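Local coordinates for beta-galactosidase (Marinomonas sp. ef1, PDB 6Y2K), which catalyses the hydrolysis of terminal beta-D-galactose residues from beta-galactosides, working as a cold-active hexameric enzyme of glycoside hydrolase family 42, at residues 89-94 / 151-156; 102-107 / 146-151; 123-128 / 228-233; 222-227 / 256-261. All blocks are in the same frame, centred on the assembly; numbering follows the deposited sequence. Where two conformers were deposited one is given.

Contact 1. Residues 89-94 / 151-156. With GOL (glycerol), chain E.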
# COMPACT_ATOMS: atom_id res chain seq x y z
N LEU A 89 42.83 -12.11 -30.38
CA LEU A 89 42.01 -11.56 -29.31
C LEU A 89 40.81 -10.79 -29.83
O LEU A 89 40.91 -9.99 -30.76
CB LEU A 89 42.84 -10.68 -28.37
CG LEU A 89 43.92 -11.41 -27.56
CD1 LEU A 89 44.78 -10.40 -26.81
CD2 LEU A 89 43.33 -12.41 -26.58
N ALA A 90 39.65 -11.04 -29.22
CA ALA A 90 38.43 -10.32 -29.53
C ALA A 90 38.49 -8.88 -29.03
O ALA A 90 39.30 -8.54 -28.17
CB ALA A 90 37.24 -11.02 -28.89
N LYS A 91 37.63 -8.04 -29.59
CA LYS A 91 37.31 -6.75 -28.97
C LYS A 91 35.83 -6.70 -28.65
O LYS A 91 35.01 -7.20 -29.42
CB LYS A 91 37.67 -5.58 -29.88
CG LYS A 91 39.15 -5.37 -29.99
CD LYS A 91 39.50 -4.18 -30.85
CE LYS A 91 41.00 -3.98 -30.84
NZ LYS A 91 41.35 -2.79 -31.66
N ASP A 92 35.51 -6.11 -27.50
CA ASP A 92 34.12 -5.93 -27.10
C ASP A 92 33.45 -4.82 -27.92
O ASP A 92 34.09 -4.17 -28.75
CB ASP A 92 33.98 -5.71 -25.58
CG ASP A 92 34.69 -4.47 -25.07
OD1 ASP A 92 34.85 -3.47 -25.81
OD2 ASP A 92 35.09 -4.51 -23.89
N GLU A 93 32.16 -4.63 -27.68
CA GLU A 93 31.35 -3.64 -28.39
C GLU A 93 31.87 -2.21 -28.19
O GLU A 93 31.74 -1.38 -29.09
CB GLU A 93 29.91 -3.74 -27.92
CG GLU A 93 28.92 -2.89 -28.68
CD GLU A 93 27.47 -3.29 -28.41
OE1 GLU A 93 27.22 -4.07 -27.46
OE2 GLU A 93 26.60 -2.82 -29.16
N ALA A 94 32.49 -1.96 -27.04
CA ALA A 94 33.12 -0.68 -26.75
C ALA A 94 34.48 -0.48 -27.42
O ALA A 94 35.07 0.58 -27.25
CB ALA A 94 33.23 -0.48 -25.24
N SER A 151 32.32 -10.12 -31.88
CA SER A 151 33.62 -9.51 -31.60
C SER A 151 33.88 -8.45 -32.64
O SER A 151 33.37 -8.54 -33.76
CB SER A 151 34.73 -10.57 -31.60
OG SER A 151 36.02 -9.97 -31.63
N TYR A 152 34.64 -7.43 -32.26
CA TYR A 152 34.75 -6.20 -33.05
C TYR A 152 36.20 -5.83 -33.31
O TYR A 152 36.59 -4.66 -33.25
CB TYR A 152 33.99 -5.09 -32.33
CG TYR A 152 32.52 -5.43 -32.11
CD1 TYR A 152 31.57 -5.13 -33.08
CD2 TYR A 152 32.10 -6.07 -30.95
CE1 TYR A 152 30.23 -5.44 -32.89
CE2 TYR A 152 30.76 -6.39 -30.75
CZ TYR A 152 29.82 -6.07 -31.73
OH TYR A 152 28.50 -6.38 -31.56
N ALA A 153 37.00 -6.86 -33.64
CA ALA A 153 38.41 -6.72 -33.96
C ALA A 153 38.60 -6.77 -35.48
O ALA A 153 37.66 -7.07 -36.22
CB ALA A 153 39.21 -7.83 -33.29
N GLU A 154 39.83 -6.51 -35.92
CA GLU A 154 40.17 -6.50 -37.35
C GLU A 154 39.83 -7.83 -38.02
O GLU A 154 39.30 -7.84 -39.12
CB GLU A 154 41.65 -6.17 -37.57
CG GLU A 154 42.03 -5.90 -39.03
CD GLU A 154 41.39 -4.62 -39.59
OE1 GLU A 154 41.29 -3.62 -38.83
OE2 GLU A 154 40.99 -4.60 -40.78
N ALA A 155 40.12 -8.95 -37.35
CA ALA A 155 39.83 -10.28 -37.90
C ALA A 155 38.34 -10.49 -38.18
O ALA A 155 37.98 -11.11 -39.17
CB ALA A 155 40.36 -11.37 -36.97
N ASP A 156 37.49 -9.94 -37.31
CA ASP A 156 36.04 -10.04 -37.47
C ASP A 156 35.57 -9.25 -38.70
O ASP A 156 34.68 -9.69 -39.42
CB ASP A 156 35.32 -9.54 -36.22
CG ASP A 156 35.77 -10.24 -34.96
OD1 ASP A 156 35.41 -11.43 -34.80
OD2 ASP A 156 36.48 -9.60 -34.13
C1 GOL E . 24.38 -5.14 -32.62
O1 GOL E . 23.93 -6.20 -31.77
C2 GOL E . 25.87 -4.89 -32.56
O2 GOL E . 26.51 -5.76 -33.50
C3 GOL E . 26.17 -3.43 -32.91
O3 GOL E . 26.13 -2.60 -31.73
O HOH W 1 41.68 -5.12 -34.04
O HOH W 2 27.54 -6.72 -29.13
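D156 OD2 accepts from two donors. S151 OG donates to D156 OD2 at 2.6 Å, from 34° out of the carboxylate plane, and A153 N donates to the anti lone pair of D156 OD2 at 2.8 Å. S151 OG, anti to its own backbone N, also accepts from K91 N at 3.2 Å, so one hydroxyl joins the loop 89-94 to the carboxylate. One residue on, the backbones meet directly: Y152 N donates to K91 O at 2.9 Å, in the carbonyl plane and on a lone pair.

The Y152 ring then runs out alongside D92 and E93, with Y152 CD2 3.5 Å from D92 O and CE2 against E93 CB. At the tip, Y152 OH is 2.8 Å from glycerol O2, at the ring edge and in plane, and the same glycerol donates from O3 to E93 OE2 at 2.6 Å. A water links the same two side chains, weakly on the E93 side. Replacing Y152, say with an alanine here, would remove the ring and hydroxyl, and with them the links to glycerol and water, and would probably loosen the packing on D92 and E93. F211 also meets the ring, and the methyl of A153 rests near L89 O and K91 CG.

The glycerol is probably from the crystallisation liquor. A153 is the N-cap of helix 154-168, and the bond from its N-H to D156 is one half of a capping box, whose other half an alanine cannot supply.

Contact 2. Residues 102-107 / 146-151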
# COMPACT_ATOMS: atom_id res chain seq x y z
N SER A 102 41.15 -14.98 -17.78
CA SER A 102 39.92 -15.69 -17.46
C SER A 102 39.81 -16.86 -18.46
O SER A 102 40.70 -17.72 -18.47
CB SER A 102 38.71 -14.71 -17.48
OG SER A 102 38.45 -14.17 -18.78
N ARG A 103 38.76 -16.89 -19.28
CA ARG A 103 38.61 -17.93 -20.31
C ARG A 103 37.93 -17.35 -21.54
O ARG A 103 37.42 -16.23 -21.50
CB ARG A 103 37.82 -19.14 -19.78
CG ARG A 103 36.42 -18.83 -19.24
CD ARG A 103 35.67 -20.11 -18.88
NE ARG A 103 34.37 -19.83 -18.27
CZ ARG A 103 33.59 -20.74 -17.67
NH1 ARG A 103 33.96 -22.03 -17.56
NH2 ARG A 103 32.43 -20.36 -17.16
N ARG A 104 37.94 -18.13 -22.63
CA ARG A 104 37.30 -17.78 -23.90
C ARG A 104 37.89 -16.53 -24.59
O ARG A 104 37.20 -15.81 -25.31
CB ARG A 104 35.77 -17.66 -23.73
CG ARG A 104 35.08 -18.97 -23.31
CD ARG A 104 33.65 -19.04 -23.86
NE ARG A 104 33.74 -18.84 -25.30
CZ ARG A 104 34.12 -19.77 -26.16
NH1 ARG A 104 34.38 -21.02 -25.77
NH2 ARG A 104 34.23 -19.46 -27.44
N HIS A 105 39.20 -16.35 -24.41
CA HIS A 105 39.95 -15.21 -24.97
C HIS A 105 40.40 -15.46 -26.42
O HIS A 105 41.59 -15.60 -26.72
CB HIS A 105 41.15 -14.84 -24.07
CG HIS A 105 41.81 -16.03 -23.44
ND1 HIS A 105 41.42 -16.51 -22.21
CD2 HIS A 105 42.78 -16.86 -23.89
CE1 HIS A 105 42.15 -17.58 -21.91
NE2 HIS A 105 42.98 -17.81 -22.91
N TYR A 106 39.43 -15.52 -27.32
CA TYR A 106 39.68 -15.53 -28.75
C TYR A 106 38.43 -15.09 -29.50
O TYR A 106 37.31 -15.24 -28.99
CB TYR A 106 40.12 -16.92 -29.24
CG TYR A 106 39.09 -18.03 -29.10
CD1 TYR A 106 38.14 -18.27 -30.10
CD2 TYR A 106 39.08 -18.87 -27.98
CE1 TYR A 106 37.21 -19.30 -29.99
CE2 TYR A 106 38.15 -19.89 -27.85
CZ TYR A 106 37.22 -20.11 -28.86
OH TYR A 106 36.30 -21.13 -28.74
N THR A 107 38.62 -14.56 -30.70
CA THR A 107 37.51 -14.41 -31.63
C THR A 107 37.48 -15.61 -32.56
O THR A 107 38.53 -16.07 -33.03
CB THR A 107 37.52 -13.10 -32.45
OG1 THR A 107 36.60 -13.24 -33.55
CG2 THR A 107 38.92 -12.75 -33.00
N HIS A 146 29.92 -15.70 -21.93
CA HIS A 146 30.43 -14.35 -21.66
C HIS A 146 30.33 -13.44 -22.90
O HIS A 146 31.13 -12.51 -23.07
CB HIS A 146 31.87 -14.39 -21.13
CG HIS A 146 32.15 -15.54 -20.22
ND1 HIS A 146 31.54 -15.68 -18.99
CD2 HIS A 146 32.97 -16.61 -20.36
CE1 HIS A 146 31.98 -16.79 -18.41
NE2 HIS A 146 32.84 -17.37 -19.22
N ASP A 147 29.33 -13.70 -23.76
CA ASP A 147 29.06 -12.91 -24.96
C ASP A 147 30.28 -12.83 -25.89
O ASP A 147 30.75 -11.74 -26.26
CB ASP A 147 28.53 -11.52 -24.58
CG ASP A 147 27.39 -11.59 -23.58
OD1 ASP A 147 26.43 -12.36 -23.82
OD2 ASP A 147 27.45 -10.90 -22.55
N THR A 148 30.77 -14.00 -26.28
CA THR A 148 31.98 -14.12 -27.09
C THR A 148 31.73 -14.47 -28.57
O THR A 148 32.69 -14.68 -29.31
CB THR A 148 33.00 -15.09 -26.43
OG1 THR A 148 32.36 -16.32 -26.05
CG2 THR A 148 33.61 -14.44 -25.19
N VAL A 149 30.47 -14.51 -29.01
CA VAL A 149 30.16 -14.71 -30.43
C VAL A 149 30.47 -13.42 -31.21
O VAL A 149 31.26 -13.44 -32.15
CB VAL A 149 28.69 -15.13 -30.65
CG1 VAL A 149 28.37 -15.24 -32.13
CG2 VAL A 149 28.41 -16.46 -29.94
N LEU A 150 29.85 -12.31 -30.81
CA LEU A 150 30.12 -11.02 -31.45
C LEU A 150 31.45 -10.46 -30.95
O LEU A 150 31.70 -10.41 -29.73
CB LEU A 150 28.99 -10.01 -31.16
CG LEU A 150 27.58 -10.37 -31.64
CD1 LEU A 150 26.63 -9.22 -31.36
CD2 LEU A 150 27.55 -10.73 -33.12
N SER A 151 32.32 -10.12 -31.88
CA SER A 151 33.62 -9.51 -31.60
C SER A 151 33.88 -8.45 -32.64
O SER A 151 33.37 -8.54 -33.76
CB SER A 151 34.73 -10.57 -31.60
OG SER A 151 36.02 -9.97 -31.63
O HOH W 3 35.04 -13.54 -28.52
O HOH W 4 34.21 -14.16 -31.89
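R104 leaves its backbone with CG anti to the carbonyl carbon, and CB passes the T148 methyl, CG2, at 4.1 Å. Bends at chi2 and at chi3 (54°) turn the chain across T148, so that CD lies 4.3 Å from H146 CD2. NE then donates to T148 OG1 at 3.0 Å, nearly in the guanidinium plane and fairly straight at 159°; that hydroxyl is also bonded to C145 O. Beyond CZ the two tips part: NH1 forms a salt bridge with D140, and NH2 makes a weak bond of 3.0 Å to Y106 OH.

Both segments belong to loops that follow strands 67-71 and 134-138 of a (beta/alpha)8 barrel, on the C-terminal side of the strands, where enzymes of this fold carry their active sites.

The neighbouring R103 runs out extended and crosses H146 at about a right angle. R103 NE donates to H146 NE2 at 3.0 Å, in the plane of the imidazole, which is consistent with H146 NE2 carrying no proton. R103 NH2 holds a bound glycerol, and W183 of a neighbouring subunit packs on the same side chain. Further along, a water donates to both Y106 O and T148 O, and T107 CB rests 3.6 Å from S151 OG.

Contact 3. Residues 123-128 / 228-233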
# COMPACT_ATOMS: atom_id res chain seq x y z
N MET A 123 46.70 -33.41 -32.83
CA MET A 123 47.56 -34.10 -31.86
C MET A 123 46.75 -34.98 -30.90
O MET A 123 47.08 -36.15 -30.72
CB MET A 123 48.38 -33.11 -31.02
CG MET A 123 49.63 -32.57 -31.69
SD MET A 123 50.74 -31.80 -30.47
CE MET A 123 49.77 -30.40 -29.96
N MET A 124 45.70 -34.41 -30.30
CA MET A 124 44.85 -35.15 -29.35
C MET A 124 44.08 -36.29 -29.97
O MET A 124 44.02 -37.38 -29.39
CB MET A 124 43.81 -34.23 -28.69
CG MET A 124 44.23 -33.66 -27.36
SD MET A 124 42.82 -32.90 -26.52
CE MET A 124 42.46 -33.97 -25.14
N ALA A 125 43.46 -36.02 -31.12
CA ALA A 125 42.67 -37.03 -31.84
C ALA A 125 43.52 -38.21 -32.34
O ALA A 125 43.04 -39.35 -32.37
CB ALA A 125 41.95 -36.38 -33.01
N GLU A 126 44.76 -37.94 -32.75
CA GLU A 126 45.67 -39.00 -33.18
C GLU A 126 46.07 -39.86 -31.98
O GLU A 126 46.07 -41.09 -32.08
CB GLU A 126 46.87 -38.44 -33.96
CG GLU A 126 46.45 -38.01 -35.37
CD GLU A 126 47.51 -37.26 -36.16
OE1 GLU A 126 48.41 -36.64 -35.55
OE2 GLU A 126 47.42 -37.27 -37.40
N ARG A 127 46.38 -39.24 -30.84
CA ARG A 127 46.78 -39.99 -29.65
C ARG A 127 45.64 -40.79 -29.01
O ARG A 127 45.85 -41.94 -28.59
CB ARG A 127 47.40 -39.06 -28.60
CG ARG A 127 48.05 -39.82 -27.44
CD ARG A 127 48.96 -38.94 -26.58
NE ARG A 127 49.76 -39.74 -25.65
CZ ARG A 127 50.90 -40.38 -25.95
NH1 ARG A 127 51.41 -40.35 -27.17
NH2 ARG A 127 51.53 -41.09 -25.02
N TYR A 128 44.44 -40.20 -28.92
CA TYR A 128 43.35 -40.77 -28.11
C TYR A 128 42.10 -41.17 -28.86
O TYR A 128 41.18 -41.74 -28.25
CB TYR A 128 42.95 -39.77 -27.01
CG TYR A 128 44.06 -39.43 -26.06
CD1 TYR A 128 44.56 -40.36 -25.16
CD2 TYR A 128 44.63 -38.17 -26.07
CE1 TYR A 128 45.58 -40.04 -24.29
CE2 TYR A 128 45.65 -37.84 -25.21
CZ TYR A 128 46.13 -38.77 -24.32
OH TYR A 128 47.14 -38.40 -23.48
N ASP A 228 35.72 -32.32 -38.33
CA ASP A 228 36.34 -33.03 -39.46
C ASP A 228 37.54 -33.88 -39.00
O ASP A 228 37.68 -35.04 -39.42
CB ASP A 228 36.76 -32.07 -40.57
CG ASP A 228 35.58 -31.46 -41.31
OD1 ASP A 228 34.43 -31.93 -41.19
OD2 ASP A 228 35.83 -30.48 -42.04
N ILE A 229 38.37 -33.32 -38.12
CA ILE A 229 39.51 -34.04 -37.54
C ILE A 229 39.05 -35.24 -36.70
O ILE A 229 39.63 -36.33 -36.81
CB ILE A 229 40.38 -33.11 -36.66
CG1 ILE A 229 41.06 -32.04 -37.51
CG2 ILE A 229 41.44 -33.91 -35.89
CD1 ILE A 229 41.51 -30.83 -36.73
N LEU A 230 38.02 -35.03 -35.87
CA LEU A 230 37.52 -36.07 -34.99
C LEU A 230 36.80 -37.19 -35.75
O LEU A 230 36.90 -38.35 -35.35
CB LEU A 230 36.64 -35.47 -33.88
CG LEU A 230 37.37 -34.55 -32.89
CD1 LEU A 230 36.39 -33.70 -32.08
CD2 LEU A 230 38.29 -35.34 -31.97
N ARG A 231 36.09 -36.86 -36.84
CA ARG A 231 35.50 -37.88 -37.73
C ARG A 231 36.55 -38.80 -38.34
O ARG A 231 36.34 -40.02 -38.43
CB ARG A 231 34.71 -37.25 -38.89
CG ARG A 231 33.42 -36.54 -38.53
CD ARG A 231 32.46 -37.42 -37.77
NE ARG A 231 31.18 -36.74 -37.55
CZ ARG A 231 30.27 -37.11 -36.66
NH1 ARG A 231 30.47 -38.18 -35.87
NH2 ARG A 231 29.16 -36.40 -36.55
N GLU A 232 37.66 -38.21 -38.78
CA GLU A 232 38.76 -38.96 -39.40
C GLU A 232 39.45 -39.88 -38.39
O GLU A 232 39.61 -41.08 -38.65
CB GLU A 232 39.77 -37.97 -40.02
CG GLU A 232 41.05 -38.55 -40.61
CD GLU A 232 40.83 -39.53 -41.76
OE1 GLU A 232 41.80 -40.27 -42.08
OE2 GLU A 232 39.73 -39.56 -42.36
N HIS A 233 39.83 -39.33 -37.24
CA HIS A 233 40.69 -40.03 -36.29
C HIS A 233 39.99 -40.67 -35.10
O HIS A 233 40.65 -41.36 -34.33
CB HIS A 233 41.79 -39.09 -35.81
CG HIS A 233 42.69 -38.62 -36.91
ND1 HIS A 233 43.59 -39.45 -37.53
CD2 HIS A 233 42.80 -37.41 -37.51
CE1 HIS A 233 44.23 -38.78 -38.47
NE2 HIS A 233 43.77 -37.54 -38.48
O HOH W 5 43.22 -41.92 -33.54
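The H233 imidazole is sandwiched between two glutamate chains. E126 CG sits over one face, 3.9 Å from the ring centroid and 11° off the normal, a CH-pi contact across the helix pair; E232 CG, from the ring's own helix, lies 3.6 Å above the opposite face. E126 runs alongside the histidine, with its carboxylate turned 81° to the ring, and E126 OE2 comes 3.7 Å from H233 CE1. So close a carboxylate may favour a protonated imidazole, though no hydrogen bond joins the two. E126 was modelled in two conformers, so its grip on the face is probably not rigid, and a crystal neighbour may influence the one described.

Next to H233 CB the contact is apolar. A125 points its methyl across the gap, 3.8 Å from I229 CG2 and 3.9 Å from L230 CD2, and it also meets H233 CB. Replacing H233 by an alanine here would take away the CH-pi partner of E126 CG and would probably loosen this side of the helix contact. A water stands 2.8 Å from A125 O and 2.7 Å from H233 O.

With A125 at the interface, segments 123-128 and 228-233 run nearly parallel, their axes 9.2 Å apart and crossing at -18°, a spacing consistent with so small a side chain. Their helices, 111-128 and 205-233, belong to the layer around the barrel. On its other flank, helix 111-128 sends M124 and Y128 against helix 52-63 and L70 of strand 67-71, while I229 extends the packing back to R118, V121 and T122.

Contact 4. Residues 222-227 / 256-261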
# COMPACT_ATOMS: atom_id res chain seq x y z
N PHE A 222 34.47 -22.73 -36.99
CA PHE A 222 35.41 -23.08 -35.90
C PHE A 222 35.15 -24.48 -35.37
O PHE A 222 36.09 -25.25 -35.13
CB PHE A 222 35.28 -22.05 -34.77
CG PHE A 222 36.23 -22.24 -33.62
CD1 PHE A 222 35.91 -23.06 -32.55
CD2 PHE A 222 37.44 -21.54 -33.57
CE1 PHE A 222 36.77 -23.20 -31.46
CE2 PHE A 222 38.31 -21.68 -32.50
CZ PHE A 222 37.97 -22.52 -31.44
N ASN A 223 33.88 -24.81 -35.17
CA ASN A 223 33.47 -26.12 -34.69
C ASN A 223 33.69 -27.20 -35.77
O ASN A 223 34.17 -28.31 -35.46
CB ASN A 223 32.00 -26.10 -34.26
CG ASN A 223 31.52 -27.43 -33.70
OD1 ASN A 223 32.01 -27.88 -32.66
ND2 ASN A 223 30.57 -28.06 -34.39
N LYS A 224 33.35 -26.88 -37.01
CA LYS A 224 33.46 -27.82 -38.13
C LYS A 224 34.90 -28.30 -38.37
O LYS A 224 35.11 -29.47 -38.74
CB LYS A 224 32.88 -27.20 -39.40
CG LYS A 224 32.86 -28.08 -40.64
CD LYS A 224 32.24 -29.45 -40.37
CE LYS A 224 31.65 -30.09 -41.61
NZ LYS A 224 32.66 -30.38 -42.67
N LEU A 225 35.89 -27.44 -38.16
CA LEU A 225 37.27 -27.87 -38.34
C LEU A 225 37.65 -28.96 -37.33
O LEU A 225 38.35 -29.90 -37.68
CB LEU A 225 38.26 -26.69 -38.35
CG LEU A 225 38.99 -26.19 -37.11
CD1 LEU A 225 40.10 -27.13 -36.64
CD2 LEU A 225 39.57 -24.81 -37.41
N GLN A 226 37.15 -28.85 -36.10
CA GLN A 226 37.40 -29.86 -35.07
C GLN A 226 36.64 -31.15 -35.39
O GLN A 226 37.19 -32.25 -35.29
CB GLN A 226 37.05 -29.34 -33.67
CG GLN A 226 37.83 -28.08 -33.28
CD GLN A 226 37.85 -27.78 -31.79
OE1 GLN A 226 37.64 -28.68 -30.95
NE2 GLN A 226 38.09 -26.53 -31.44
N VAL A 227 35.38 -31.02 -35.79
CA VAL A 227 34.55 -32.17 -36.17
C VAL A 227 35.21 -33.00 -37.29
O VAL A 227 35.24 -34.23 -37.23
CB VAL A 227 33.12 -31.72 -36.59
CG1 VAL A 227 32.37 -32.83 -37.32
CG2 VAL A 227 32.32 -31.25 -35.38
N GLY A 256 24.59 -27.74 -34.53
CA GLY A 256 24.11 -29.09 -34.27
C GLY A 256 24.11 -30.05 -35.46
O GLY A 256 24.22 -31.26 -35.24
N GLN A 257 23.98 -29.52 -36.68
CA GLN A 257 24.05 -30.33 -37.91
C GLN A 257 25.36 -31.11 -38.03
O GLN A 257 25.41 -32.18 -38.63
CB GLN A 257 23.92 -29.45 -39.17
CG GLN A 257 22.57 -28.79 -39.42
CD GLN A 257 22.60 -27.84 -40.60
OE1 GLN A 257 21.65 -27.11 -40.85
NE2 GLN A 257 23.72 -27.83 -41.33
N ASP A 258 26.44 -30.55 -37.46
CA ASP A 258 27.77 -31.16 -37.53
C ASP A 258 28.11 -32.08 -36.35
O ASP A 258 29.22 -32.60 -36.29
CB ASP A 258 28.83 -30.06 -37.69
CG ASP A 258 28.67 -29.28 -39.00
OD1 ASP A 258 28.37 -29.91 -40.03
OD2 ASP A 258 28.86 -28.05 -39.00
N LEU A 259 27.17 -32.29 -35.44
CA LEU A 259 27.42 -33.05 -34.22
C LEU A 259 26.40 -34.18 -34.08
O LEU A 259 25.38 -34.20 -34.78
CB LEU A 259 27.38 -32.13 -33.00
CG LEU A 259 28.48 -31.06 -32.94
CD1 LEU A 259 28.10 -29.97 -31.95
CD2 LEU A 259 29.84 -31.67 -32.57
N ASP A 260 26.69 -35.11 -33.19
CA ASP A 260 25.82 -36.27 -32.94
C ASP A 260 24.83 -36.05 -31.81
O ASP A 260 23.76 -36.65 -31.80
CB ASP A 260 26.67 -37.49 -32.63
CG ASP A 260 27.62 -37.83 -33.75
OD1 ASP A 260 27.17 -37.91 -34.92
OD2 ASP A 260 28.83 -38.00 -33.47
N VAL A 261 25.20 -35.21 -30.83
CA VAL A 261 24.42 -35.02 -29.62
C VAL A 261 24.43 -33.53 -29.26
O VAL A 261 25.45 -32.86 -29.44
CB VAL A 261 25.05 -35.78 -28.42
CG1 VAL A 261 24.22 -35.57 -27.15
CG2 VAL A 261 25.20 -37.28 -28.73
O HOH W 6 29.68 -26.81 -36.78
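V227 presses both its methyl groups on the turn: CG1 lies 3.3 Å from D258 O, and CG2 lies 3.8 Å from L259 CD2. That carbonyl is buried with no hydrogen-bond partner in the model, and the V227 methyls lie against it. One turn back along the helix, N223 and L259 meet tip to tip, with N223 ND2 3.9 Å from L259 CG. N223 ND2 donates to a water at 2.8 Å, and this water donates in turn to D258 OD2 at 2.7 Å, so the polar link across the contact is water-mediated.

K224 crosses D258 at about a right angle. Its methylenes lie against the carboxylate, with CE 3.6 Å from D258 OD1, but the chain bends at chi2 and chi4 and carries NZ away to a salt bridge with D228.

Behind this shell, N223 OD1 is bonded to the hydroxyls of Y143 and T139, consistent with OD1 facing these hydroxyls and ND2 the water. D258 is presented by a type I beta turn from G256 to L259, closed by L259 N to G256 O at 3.1 Å.

The turn links helix 252-256 to barrel strand 261-266. L259 reaches in to L239, H241 and Y243 of strand 238-244, so its side chain lies between that strand and helix 205-233.

All four contacts belong to the barrel domain. Contacts 1 and 2 join the long loops that follow two neighbouring barrel strands; they share S151, and D156 also reaches T107. Their chemistry is polar: hydroxyls, guanidinium groups, imidazole and waters. Contact 1 is only partly buried, opening to the surface at E93, whereas contacts 2, 3 and 4 are buried, contact 3 with the exposed E126 at its rim. Contacts 3 and 4 both use helix 205-233 and rest mainly on hydrocarbon, with no direct hydrogen bond between their segments; the salt bridge R231 to D260 ties them together. Y106 packing on F222 connects contacts 2 and 4.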